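PDB 5V01: competence damage-inducible protein A from Klebsiella pneumoniae subsp. pneumoniae MGH 78578, which is of unknown function but belongs to the CinA family, some of whose members deamidate nicotinamide mononucleotide. Local coordinates for residues 65-70 / 84-89; 72-77 / 97-102; 79-84 / 89-94; 113-118 / 152-157. All coordinates share one frame; numbering follows the deposited sequence. Where two conformers were deposited one is given.

Following the chain from its N terminus, strand 58-64 leads into helix 67-74, where the first segments of interactions 1 and 2 lie. Interaction 1 closes the loop from 65-70 to the turn at 84-89. Interaction 2 starts at 72-77, inside that loop, and ends beyond it at 97-102, so the two cross. Interaction 3, between 79-84 and 89-94, is nested within interaction 2 and crosses interaction 1, with which it shares His84 and Glu89. Together the three bind helices 67-74, 78-84 and 89-103 into one group. Interaction 4 follows in series: it ties the loop after strand 107-113 to helix 150-169, and its Tyr114 packs on Val87 of interaction 1.

Interaction 1 of 4, residues 65-70 / 84-89; sequences FSDEAK and HSAVSE
Lys70 NZ, at the end of a side chain that passes Ala86, is gripped by Thr64 O and Ser38 OG and, more weakly, by Ser66 O at 3.5 Å. The lysine runs straight as far as CE and bends only at its last torsion (chi4 74°), which turns the ammonium group back toward the start of its own helix. The flank of the chain is apolar, and Lys70 CE lies 4.0 Å from Ala86 CB. Asp67 closes on the same methyl, its OD1 being 3.4 Å from Ala86 CB. The carboxylate also reaches the backbone through a water, which donates to Asp67 OD1 at 3.0 Å and accepts from Ala86 N at 2.8 Å. Alanine suits this place because its short side chain lets both the lysine chain and the carboxylate draw near.

The contact brings a helix start against an interhelical turn. Ser66 is the N-cap of helix 67-74, its OG accepting from Ala69 N at 2.9 Å, while the same hydroxyl also bonds to Asp59 of the second subunit. On the other side, Ser85 leaves helix 78-84 with a positive phi and forms an ST turn, in which OG accepts from Val87 N at 3.1 Å. That hydroxyl in turn donates to His84 O, in the carbonyl plane and on a lone pair. Ser88, N-cap of helix 89-103, donates through OG to Ser85 O at 2.8 Å. The carbonyl of Ala86 is taken up by Ser112 OG.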
loop_
_atom_site.group_PDB
_atom_site.type_symbol
_atom_site.label_atom_id
_atom_site.label_comp_id
_atom_site.label_asym_id
_atom_site.label_seq_id
_atom_site.Cartn_x
_atom_site.Cartn_y
_atom_site.Cartn_z
ATOM N N PHE A 65 6.433 2.991 6.748
ATOM C CA PHE A 65 5.815 3.572 7.957
ATOM C C PHE A 65 6.800 4.210 8.944
ATOM O O PHE A 65 6.383 4.966 9.813
ATOM C CB PHE A 65 4.932 2.503 8.625
ATOM C CG PHE A 65 3.844 3.044 9.492
ATOM C CD1 PHE A 65 2.695 3.556 8.908
ATOM C CD2 PHE A 65 3.939 3.006 10.888
ATOM C CE1 PHE A 65 1.669 4.053 9.689
ATOM C CE2 PHE A 65 2.911 3.503 11.673
ATOM C CZ PHE A 65 1.773 4.026 11.068
ATOM N N SER A 66 8.089 3.897 8.800
ATOM C CA SER A 66 9.158 4.335 9.685
ATOM C C SER A 66 10.217 5.102 8.868
ATOM O O SER A 66 10.277 4.995 7.643
ATOM C CB SER A 66 9.825 3.143 10.344
ATOM O OG SER A 66 10.537 2.411 9.355
ATOM N N ASP A 67 11.122 5.771 9.577
ATOM C CA ASP A 67 12.246 6.442 8.941
ATOM C C ASP A 67 13.122 5.404 8.247
ATOM O O ASP A 67 13.569 5.604 7.114
ATOM C CB ASP A 67 13.079 7.234 9.968
ATOM C CG ASP A 67 12.401 8.505 10.480
ATOM O OD1 ASP A 67 11.248 8.784 10.141
ATOM O OD2 ASP A 67 13.057 9.247 11.260
ATOM N N GLU A 68 13.376 4.271 8.919
ATOM C CA GLU A 68 14.209 3.244 8.328
ATOM C C GLU A 68 13.621 2.669 7.035
ATOM O O GLU A 68 14.351 2.414 6.072
ATOM C CB GLU A 68 14.489 2.140 9.357
ATOM C CG GLU A 68 15.361 1.046 8.802
ATOM C CD GLU A 68 15.703 -0.024 9.817
ATOM O OE1 GLU A 68 15.233 0.003 10.972
ATOM O OE2 GLU A 68 16.469 -0.927 9.431
ATOM N N ALA A 69 12.293 2.473 7.008
ATOM C CA ALA A 69 11.662 1.977 5.775
ATOM C C ALA A 69 11.812 2.993 4.633
ATOM O O ALA A 69 11.996 2.613 3.475
ATOM C CB ALA A 69 10.207 1.620 6.007
ATOM N N LYS A 70 11.712 4.289 4.973
ATOM C CA LYS A 70 11.903 5.317 3.967
ATOM C C LYS A 70 13.342 5.295 3.373
ATOM O O LYS A 70 13.522 5.430 2.143
ATOM C CB LYS A 70 11.545 6.685 4.550
ATOM C CG LYS A 70 10.040 6.842 4.808
ATOM C CD LYS A 70 9.703 8.154 5.511
ATOM C CE LYS A 70 8.230 8.242 5.805
ATOM N NZ LYS A 70 7.820 7.372 6.932
ATOM N N HIS A 84 15.002 17.423 9.058
ATOM C CA HIS A 84 13.634 17.873 8.738
ATOM C C HIS A 84 12.523 16.978 9.287
ATOM O O HIS A 84 11.391 17.432 9.350
ATOM C CB HIS A 84 13.460 18.028 7.220
ATOM C CG HIS A 84 14.434 18.975 6.586
ATOM N ND1 HIS A 84 14.267 20.340 6.619
ATOM C CD2 HIS A 84 15.550 18.749 5.852
ATOM C CE1 HIS A 84 15.266 20.916 5.973
ATOM N NE2 HIS A 84 16.056 19.975 5.495
ATOM N N SER A 85 12.858 15.739 9.681
ATOM C CA SER A 85 11.900 14.705 10.069
ATOM C C SER A 85 11.190 14.136 8.852
ATOM O O SER A 85 11.255 14.687 7.752
ATOM C CB SER A 85 10.865 15.176 11.102
ATOM O OG SER A 85 9.723 15.748 10.487
ATOM N N ALA A 86 10.503 13.025 9.074
ATOM C CA ALA A 86 9.735 12.402 8.015
ATOM C C ALA A 86 8.490 13.201 7.606
ATOM O O ALA A 86 7.983 13.008 6.491
ATOM C CB ALA A 86 9.333 11.004 8.414
ATOM N N VAL A 87 7.989 14.061 8.493
ATOM C CA VAL A 87 6.821 14.897 8.189
ATOM C C VAL A 87 7.356 16.262 7.827
ATOM O O VAL A 87 7.505 17.150 8.665
ATOM C CB VAL A 87 5.813 14.911 9.348
ATOM C CG1 VAL A 87 4.631 15.829 9.036
ATOM C CG2 VAL A 87 5.306 13.510 9.619
ATOM N N SER A 88 7.690 16.389 6.554
ATOM C CA SER A 88 8.357 17.576 6.040
ATOM C C SER A 88 8.270 17.614 4.532
ATOM O O SER A 88 8.096 16.588 3.850
ATOM C CB SER A 88 9.835 17.592 6.461
ATOM O OG SER A 88 10.576 16.539 5.831
ATOM N N GLU A 89 8.389 18.822 4.008
ATOM C CA GLU A 89 8.535 19.019 2.575
ATOM C C GLU A 89 9.695 18.203 1.985
ATOM O O GLU A 89 9.535 17.537 0.971
ATOM C CB GLU A 89 8.732 20.502 2.263
ATOM C CG GLU A 89 8.715 20.784 0.776
ATOM C CD GLU A 89 8.831 22.246 0.417
ATOM O OE1 GLU A 89 9.640 22.946 1.032
ATOM O OE2 GLU A 89 8.143 22.673 -0.517
HETATM O O HOH W 1 11.004 11.534 11.360
#

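Interaction 2 of 4, residues 72-77 / 97-102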
loop_
_atom_site.group_PDB
_atom_site.type_symbol
_atom_site.label_atom_id
_atom_site.label_comp_id
_atom_site.label_asym_id
_atom_site.label_seq_id
_atom_site.Cartn_x
_atom_site.Cartn_y
_atom_site.Cartn_z
ATOM N N ASN A 72 15.390 2.626 3.418
ATOM C CA ASN A 72 15.613 1.317 2.785
ATOM C C ASN A 72 14.921 1.200 1.413
ATOM O O ASN A 72 15.515 0.825 0.414
ATOM C CB ASN A 72 15.107 0.216 3.743
ATOM C CG ASN A 72 15.297 -1.180 3.207
ATOM O OD1 ASN A 72 16.316 -1.472 2.586
ATOM N ND2 ASN A 72 14.293 -2.053 3.427
ATOM N N VAL A 73 13.637 1.540 1.388
ATOM C CA VAL A 73 12.817 1.303 0.211
ATOM C C VAL A 73 12.909 2.441 -0.817
ATOM O O VAL A 73 12.852 2.208 -2.015
ATOM C CB VAL A 73 11.344 1.069 0.628
ATOM C CG1 VAL A 73 10.458 0.859 -0.598
ATOM C CG2 VAL A 73 11.259 -0.117 1.572
ATOM N N LEU A 74 13.032 3.668 -0.318
ATOM C CA LEU A 74 12.938 4.869 -1.164
ATOM C C LEU A 74 14.197 5.719 -1.252
ATOM O O LEU A 74 14.186 6.743 -1.944
ATOM C CB LEU A 74 11.755 5.725 -0.711
ATOM C CG LEU A 74 10.385 5.042 -0.813
ATOM C CD1 LEU A 74 9.355 5.928 -0.144
ATOM C CD2 LEU A 74 10.042 4.736 -2.260
ATOM N N GLN A 75 15.270 5.291 -0.589
ATOM C CA GLN A 75 16.569 5.992 -0.582
ATOM C C GLN A 75 16.434 7.416 -0.058
ATOM O O GLN A 75 17.218 8.294 -0.402
ATOM C CB GLN A 75 17.260 5.969 -1.944
ATOM C CG GLN A 75 17.583 4.583 -2.457
ATOM C CD GLN A 75 16.390 3.901 -3.063
ATOM O OE1 GLN A 75 15.652 4.501 -3.849
ATOM N NE2 GLN A 75 16.173 2.643 -2.685
ATOM N N VAL A 76 15.493 7.646 0.854
ATOM C CA VAL A 76 15.425 8.949 1.534
ATOM C C VAL A 76 16.729 9.067 2.322
ATOM O O VAL A 76 17.163 8.125 2.969
ATOM C CB VAL A 76 14.170 9.059 2.429
ATOM C CG1 VAL A 76 14.192 10.346 3.239
ATOM C CG2 VAL A 76 12.892 8.987 1.585
ATOM N N ARG A 77 17.345 10.241 2.253
ATOM C CA ARG A 77 18.632 10.472 2.928
ATOM C C ARG A 77 18.473 10.504 4.432
ATOM O O ARG A 77 17.584 11.168 4.959
ATOM C CB ARG A 77 19.234 11.799 2.512
ATOM C CG ARG A 77 19.582 11.888 1.062
ATOM C CD ARG A 77 20.129 13.286 0.828
ATOM N NE ARG A 77 20.572 13.459 -0.542
ATOM C CZ ARG A 77 20.987 14.617 -1.059
ATOM N NH1 ARG A 77 21.014 15.705 -0.311
ATOM N NH2 ARG A 77 21.386 14.664 -2.317
ATOM N N SER A 97 10.450 11.177 -5.356
ATOM C CA SER A 97 11.501 10.849 -6.311
ATOM C C SER A 97 11.879 9.366 -6.265
ATOM O O SER A 97 12.082 8.740 -7.327
ATOM C CB SER A 97 12.748 11.703 -6.054
ATOM O OG SER A 97 12.462 13.058 -6.239
ATOM N N GLY A 98 11.974 8.819 -5.057
ATOM C CA GLY A 98 12.342 7.430 -4.914
ATOM C C GLY A 98 11.325 6.491 -5.527
ATOM O O GLY A 98 11.692 5.546 -6.226
ATOM N N ILE A 99 10.042 6.760 -5.297
ATOM C CA ILE A 99 9.006 5.884 -5.874
ATOM C C ILE A 99 8.821 6.093 -7.365
ATOM O O ILE A 99 8.594 5.128 -8.109
ATOM C CB ILE A 99 7.697 5.978 -5.065
ATOM C CG1 ILE A 99 6.749 4.807 -5.394
ATOM C CG2 ILE A 99 6.968 7.297 -5.276
ATOM C CD1 ILE A 99 7.305 3.415 -5.207
ATOM N N LEU A 100 8.992 7.336 -7.837
ATOM C CA LEU A 100 8.924 7.577 -9.283
ATOM C C LEU A 100 9.981 6.717 -9.988
ATOM O O LEU A 100 9.676 6.079 -10.997
ATOM C CB LEU A 100 9.144 9.057 -9.604
ATOM C CG LEU A 100 8.835 9.497 -11.024
ATOM C CD1 LEU A 100 7.342 9.670 -11.210
ATOM C CD2 LEU A 100 9.559 10.804 -11.340
ATOM N N ALA A 101 11.211 6.708 -9.447
ATOM C CA ALA A 101 12.320 5.938 -10.014
ATOM C C ALA A 101 12.055 4.430 -9.939
ATOM O O ALA A 101 12.258 3.724 -10.925
ATOM C CB ALA A 101 13.622 6.284 -9.317
ATOM N N LEU A 102 11.624 3.935 -8.777
ATOM C CA LEU A 102 11.372 2.514 -8.618
ATOM C C LEU A 102 10.307 2.019 -9.591
ATOM O O LEU A 102 10.485 0.975 -10.232
ATOM C CB LEU A 102 10.974 2.225 -7.179
ATOM C CG LEU A 102 10.625 0.772 -6.812
ATOM C CD1 LEU A 102 11.800 -0.182 -7.030
ATOM C CD2 LEU A 102 10.178 0.640 -5.363
#
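Leu74 approaches the helix of Gly98 and Ile99 step by step along its own side chain. Its CB is still 4.6 Å from Gly98 CA. From there CG lies anti to the carbonyl carbon (chi1 -61°), which carries the isopropyl end past the glycine toward Ile99. At the fork the two methyls part: Leu74 CD1 stays 5.3 Å from Ile99 N, whereas Leu74 CD2 comes down to 3.6 Å from that nitrogen and 3.9 Å from Ile99 CB. The two side chains then run alongside each other, pointing the same way, and the branched chains of leucine and isoleucine suit this shared apolar layer.

The backbone comes just as near. Gly98 turns its CA toward Leu74 O at 3.6 Å, a CA-H...O contact with an angle of 146° at the hydrogen. Having no CB on this side, the glycine lets the chains come within 4.6 Å between the CA atoms of Leu74 and Gly98.

Both apolar side chains continue onto the sheet: Leu74 and Ile99 touch Val62 of strand 58-64 and Ala36 of strand 33-37, so the end of helix 67-74 and helix 89-103 meet over these two parallel strands.

Interaction 3 of 4, residues 79-84 / 89-94; sequences ETLAVH and EACVQE
Thr80 faces Glu94 and Ala90 with both branches of its side chain. Its OG1 donates to Glu94 OE2 over 2.6 Å, arriving on the syn side of the carboxylate but 32° out of its plane. The other oxygen, Glu94 OE1, accepts from Arg77 N, so the carboxylate spans the start of helix 78-84 with one bond from the backbone and one from a hydroxyl. CG2, anti to the backbone N of Thr80, points at Ala90 and stops 3.7 Å from Ala90 CB. A beta-branched residue with one polar and one apolar arm thus suits a buried place facing both. Next comes Leu81, whose CD2 lies 4.0 Å from Cys91 SG; its branched end turns in toward the second helix. At the end of the helix His84 lays one ring face over Ala90, a CH-pi contact with Ala90 CB 4.2 Å from the ring centroid and offset toward the rim, while CG1 of Val83 covers the opposite face.

Segments 79-84 and 89-94 run nearly antiparallel, their axes at 157° and 9.4 Å apart at closest approach, as arms of an alpha-alpha hairpin. Helix 67-74 touches it through Leu81 and Cys91, and Val92 sets helix 89-103 against strand 128-135.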
loop_
_atom_site.group_PDB
_atom_site.type_symbol
_atom_site.label_atom_id
_atom_site.label_comp_id
_atom_site.label_asym_id
_atom_site.label_seq_id
_atom_site.Cartn_x
_atom_site.Cartn_y
_atom_site.Cartn_z
ATOM N N GLU A 79 20.289 12.154 6.459
ATOM C CA GLU A 79 20.467 13.556 6.766
ATOM C C GLU A 79 19.163 14.356 6.661
ATOM O O GLU A 79 18.878 15.216 7.492
ATOM C CB GLU A 79 21.541 14.102 5.820
ATOM C CG GLU A 79 22.895 13.416 5.997
ATOM C CD GLU A 79 22.968 11.936 5.582
ATOM O OE1 GLU A 79 22.318 11.489 4.564
ATOM O OE2 GLU A 79 23.736 11.225 6.308
ATOM N N THR A 80 18.370 14.051 5.642
ATOM C CA THR A 80 17.075 14.709 5.437
ATOM C C THR A 80 16.128 14.421 6.595
ATOM O O THR A 80 15.467 15.316 7.134
ATOM C CB THR A 80 16.459 14.290 4.103
ATOM O OG1 THR A 80 17.338 14.703 3.050
ATOM C CG2 THR A 80 15.081 14.909 3.920
ATOM N N LEU A 81 16.071 13.154 6.975
ATOM C CA LEU A 81 15.225 12.766 8.084
ATOM C C LEU A 81 15.716 13.343 9.406
ATOM O O LEU A 81 14.902 13.795 10.206
ATOM C CB LEU A 81 15.110 11.256 8.166
ATOM C CG LEU A 81 14.339 10.650 6.990
ATOM C CD1 LEU A 81 14.679 9.184 6.805
ATOM C CD2 LEU A 81 12.838 10.839 7.123
ATOM N N ALA A 82 17.037 13.386 9.610
ATOM C CA ALA A 82 17.582 13.942 10.859
ATOM C C ALA A 82 17.249 15.431 11.044
ATOM O O ALA A 82 16.817 15.841 12.127
ATOM C CB ALA A 82 19.089 13.727 10.925
ATOM N N VAL A 83 17.418 16.214 9.970
ATOM C CA VAL A 83 17.226 17.669 10.007
ATOM C C VAL A 83 15.753 18.060 9.956
ATOM O O VAL A 83 15.305 18.901 10.739
ATOM C CB VAL A 83 18.018 18.372 8.864
ATOM C CG1 VAL A 83 17.697 19.855 8.785
ATOM C CG2 VAL A 83 19.530 18.197 9.058
ATOM N N HIS A 84 15.002 17.423 9.058
ATOM C CA HIS A 84 13.634 17.873 8.738
ATOM C C HIS A 84 12.523 16.978 9.287
ATOM O O HIS A 84 11.391 17.432 9.350
ATOM C CB HIS A 84 13.460 18.028 7.220
ATOM C CG HIS A 84 14.434 18.975 6.586
ATOM N ND1 HIS A 84 14.267 20.340 6.619
ATOM C CD2 HIS A 84 15.550 18.749 5.852
ATOM C CE1 HIS A 84 15.266 20.916 5.973
ATOM N NE2 HIS A 84 16.056 19.975 5.495
ATOM N N GLU A 89 8.389 18.822 4.008
ATOM C CA GLU A 89 8.535 19.019 2.575
ATOM C C GLU A 89 9.695 18.203 1.985
ATOM O O GLU A 89 9.535 17.537 0.971
ATOM C CB GLU A 89 8.732 20.502 2.263
ATOM C CG GLU A 89 8.715 20.784 0.776
ATOM C CD GLU A 89 8.831 22.246 0.417
ATOM O OE1 GLU A 89 9.640 22.946 1.032
ATOM O OE2 GLU A 89 8.143 22.673 -0.517
ATOM N N ALA A 90 10.872 18.261 2.614
ATOM C CA ALA A 90 12.039 17.584 2.069
ATOM C C ALA A 90 11.847 16.074 1.993
ATOM O O ALA A 90 12.227 15.437 1.014
ATOM C CB ALA A 90 13.277 17.917 2.881
ATOM N N CYS A 91 11.214 15.509 3.013
ATOM C CA CYS A 91 10.973 14.068 3.003
ATOM C C CYS A 91 10.001 13.664 1.907
ATOM O O CYS A 91 10.284 12.723 1.167
ATOM C CB CYS A 91 10.451 13.590 4.326
ATOM S SG CYS A 91 10.189 11.788 4.338
ATOM N N VAL A 92 8.868 14.357 1.783
ATOM C CA VAL A 92 7.916 13.964 0.735
ATOM C C VAL A 92 8.513 14.165 -0.661
ATOM O O VAL A 92 8.239 13.393 -1.575
ATOM C CB VAL A 92 6.489 14.584 0.862
ATOM C CG1 VAL A 92 5.755 13.995 2.054
ATOM C CG2 VAL A 92 6.484 16.107 0.848
ATOM N N GLN A 93 9.349 15.206 -0.838
ATOM C CA GLN A 93 10.074 15.339 -2.117
ATOM C C GLN A 93 10.908 14.093 -2.402
ATOM O O GLN A 93 10.824 13.517 -3.488
ATOM C CB GLN A 93 10.978 16.572 -2.131
ATOM C CG GLN A 93 10.227 17.868 -2.219
ATOM C CD GLN A 93 11.076 19.084 -1.943
ATOM O OE1 GLN A 93 12.053 19.030 -1.190
ATOM N NE2 GLN A 93 10.703 20.193 -2.547
ATOM N N GLU A 94 11.711 13.676 -1.424
ATOM C CA GLU A 94 12.583 12.527 -1.638
ATOM C C GLU A 94 11.799 11.217 -1.777
ATOM O O GLU A 94 12.169 10.352 -2.579
ATOM C CB GLU A 94 13.642 12.430 -0.543
ATOM C CG GLU A 94 14.666 13.563 -0.623
ATOM C CD GLU A 94 15.775 13.446 0.393
ATOM O OE1 GLU A 94 15.943 12.380 0.964
ATOM O OE2 GLU A 94 16.519 14.420 0.617
#

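Interaction 4 of 4, residues 113-118 / 152-157; sequences GYAGPE and TVVAKA
The loop that follows strand 107-113 passes helix 150-169 at Ala115, whose CA stands 5.6 Å from Val153 CA, and beyond it the chain turns through Gly116 and a cis peptide bond before Pro117. At Gly116 phi is 115° with an extended psi, a backbone shape that suits glycine because a beta carbon would press on the preceding carbonyl oxygen.

Val153 meets the backbone of the loop with both of its branches. CG2 touches Ala115 O at 3.6 Å, and CG1, anti to the backbone N (chi1 170°), comes 3.9 Å from Ala115 CA. The carbonyl oxygen of Ala115 thus rests against the fork of the valine, and Val153 CG1 also stands 4.3 Å from Ala115 CB. Val154, one residue further along the helix, brings CG2 to 3.9 Å from the same methyl of Ala115. Two adjacent beta-branched residues thus make a shallow apolar surface, and the small alanine can settle on it while its backbone stays close to the helix.

Tyr114 points its CB away from the helix, and its ring goes to the other side of the loop, where it touches Val87 and Thr124. Its backbone pairs with Gly127 and Thr128 at the start of the next strand.

The Ala115 side chain lies about 8 Å from a bound sodium ion. The arrangement is that of an alpha/beta fold with a mixed five-stranded sheet, in which the loop leaving strand 107-113 is held against helix 150-169, and that helix covers the sheet through Val153 on Val129 of strand 128-135.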
loop_
_atom_site.group_PDB
_atom_site.type_symbol
_atom_site.label_atom_id
_atom_site.label_comp_id
_atom_site.label_asym_id
_atom_site.label_seq_id
_atom_site.Cartn_x
_atom_site.Cartn_y
_atom_site.Cartn_z
ATOM N N GLY A 113 2.579 12.279 7.201
ATOM C CA GLY A 113 1.955 13.118 8.201
ATOM C C GLY A 113 1.842 12.456 9.551
ATOM O O GLY A 113 2.336 11.343 9.771
ATOM N N TYR A 114 1.221 13.194 10.465
ATOM C CA TYR A 114 0.839 12.701 11.787
ATOM C C TYR A 114 -0.680 12.586 11.774
ATOM O O TYR A 114 -1.382 13.598 11.850
ATOM C CB TYR A 114 1.294 13.645 12.913
ATOM C CG TYR A 114 2.781 13.812 12.984
ATOM C CD1 TYR A 114 3.607 12.756 13.401
ATOM C CD2 TYR A 114 3.381 15.024 12.619
ATOM C CE1 TYR A 114 4.979 12.907 13.445
ATOM C CE2 TYR A 114 4.758 15.182 12.671
ATOM C CZ TYR A 114 5.546 14.119 13.072
ATOM O OH TYR A 114 6.911 14.267 13.126
ATOM N N ALA A 115 -1.188 11.362 11.643
ATOM C CA ALA A 115 -2.636 11.141 11.597
ATOM C C ALA A 115 -3.264 11.255 12.974
ATOM O O ALA A 115 -4.417 11.648 13.087
ATOM C CB ALA A 115 -2.959 9.794 10.965
ATOM N N GLY A 116 -2.496 10.924 14.018
ATOM C CA GLY A 116 -2.940 11.074 15.400
ATOM C C GLY A 116 -3.070 9.752 16.140
ATOM O O GLY A 116 -2.867 8.681 15.544
ATOM N N PRO A 117 -3.408 9.797 17.435
ATOM C CA PRO A 117 -3.732 11.034 18.174
ATOM C C PRO A 117 -2.541 11.942 18.502
ATOM O O PRO A 117 -2.732 13.141 18.714
ATOM C CB PRO A 117 -4.338 10.504 19.480
ATOM C CG PRO A 117 -3.699 9.173 19.674
ATOM C CD PRO A 117 -3.518 8.601 18.295
ATOM N N GLU A 118 -1.337 11.378 18.537
ATOM C CA GLU A 118 -0.132 12.135 18.910
ATOM C C GLU A 118 0.455 12.896 17.722
ATOM O O GLU A 118 0.322 12.478 16.560
ATOM C CB GLU A 118 0.931 11.229 19.573
ATOM C CG GLU A 118 1.761 10.321 18.657
ATOM C CD GLU A 118 1.113 8.976 18.369
ATOM O OE1 GLU A 118 -0.134 8.898 18.311
ATOM O OE2 GLU A 118 1.860 7.990 18.189
ATOM N N THR A 152 -10.207 9.442 10.425
ATOM C CA THR A 152 -10.737 10.589 9.684
ATOM C C THR A 152 -9.640 11.362 8.935
ATOM O O THR A 152 -9.790 11.699 7.741
ATOM C CB THR A 152 -11.528 11.521 10.637
ATOM O OG1 THR A 152 -12.652 10.801 11.151
ATOM C CG2 THR A 152 -11.990 12.771 9.939
ATOM N N VAL A 153 -8.539 11.642 9.631
ATOM C CA VAL A 153 -7.407 12.327 9.009
ATOM C C VAL A 153 -6.916 11.520 7.798
ATOM O O VAL A 153 -6.666 12.082 6.719
ATOM C CB VAL A 153 -6.238 12.624 9.998
ATOM C CG1 VAL A 153 -5.001 13.120 9.271
ATOM C CG2 VAL A 153 -6.664 13.634 11.059
ATOM N N VAL A 154 -6.764 10.212 7.971
ATOM C CA VAL A 154 -6.313 9.380 6.861
ATOM C C VAL A 154 -7.259 9.484 5.657
ATOM O O VAL A 154 -6.819 9.650 4.518
ATOM C CB VAL A 154 -6.103 7.913 7.330
ATOM C CG1 VAL A 154 -5.955 6.960 6.161
ATOM C CG2 VAL A 154 -4.901 7.809 8.268
ATOM N N ALA A 155 -8.561 9.365 5.901
ATOM C CA ALA A 155 -9.537 9.393 4.805
ATOM C C ALA A 155 -9.501 10.767 4.106
ATOM O O ALA A 155 -9.528 10.850 2.883
ATOM C CB ALA A 155 -10.937 9.082 5.316
ATOM N N LYS A 156 -9.418 11.833 4.899
ATOM C CA LYS A 156 -9.314 13.187 4.332
ATOM C C LYS A 156 -8.058 13.377 3.496
ATOM O O LYS A 156 -8.079 14.037 2.458
ATOM C CB LYS A 156 -9.357 14.229 5.442
ATOM C CG LYS A 156 -10.738 14.408 6.067
ATOM C CD LYS A 156 -10.672 15.370 7.241
ATOM C CE LYS A 156 -12.062 15.698 7.773
ATOM N NZ LYS A 156 -11.983 16.601 8.946
ATOM N N ALA A 157 -6.950 12.823 3.970
ATOM C CA ALA A 157 -5.681 12.980 3.272
ATOM C C ALA A 157 -5.677 12.226 1.951
ATOM O O ALA A 157 -5.211 12.722 0.942
ATOM C CB ALA A 157 -4.540 12.494 4.154
#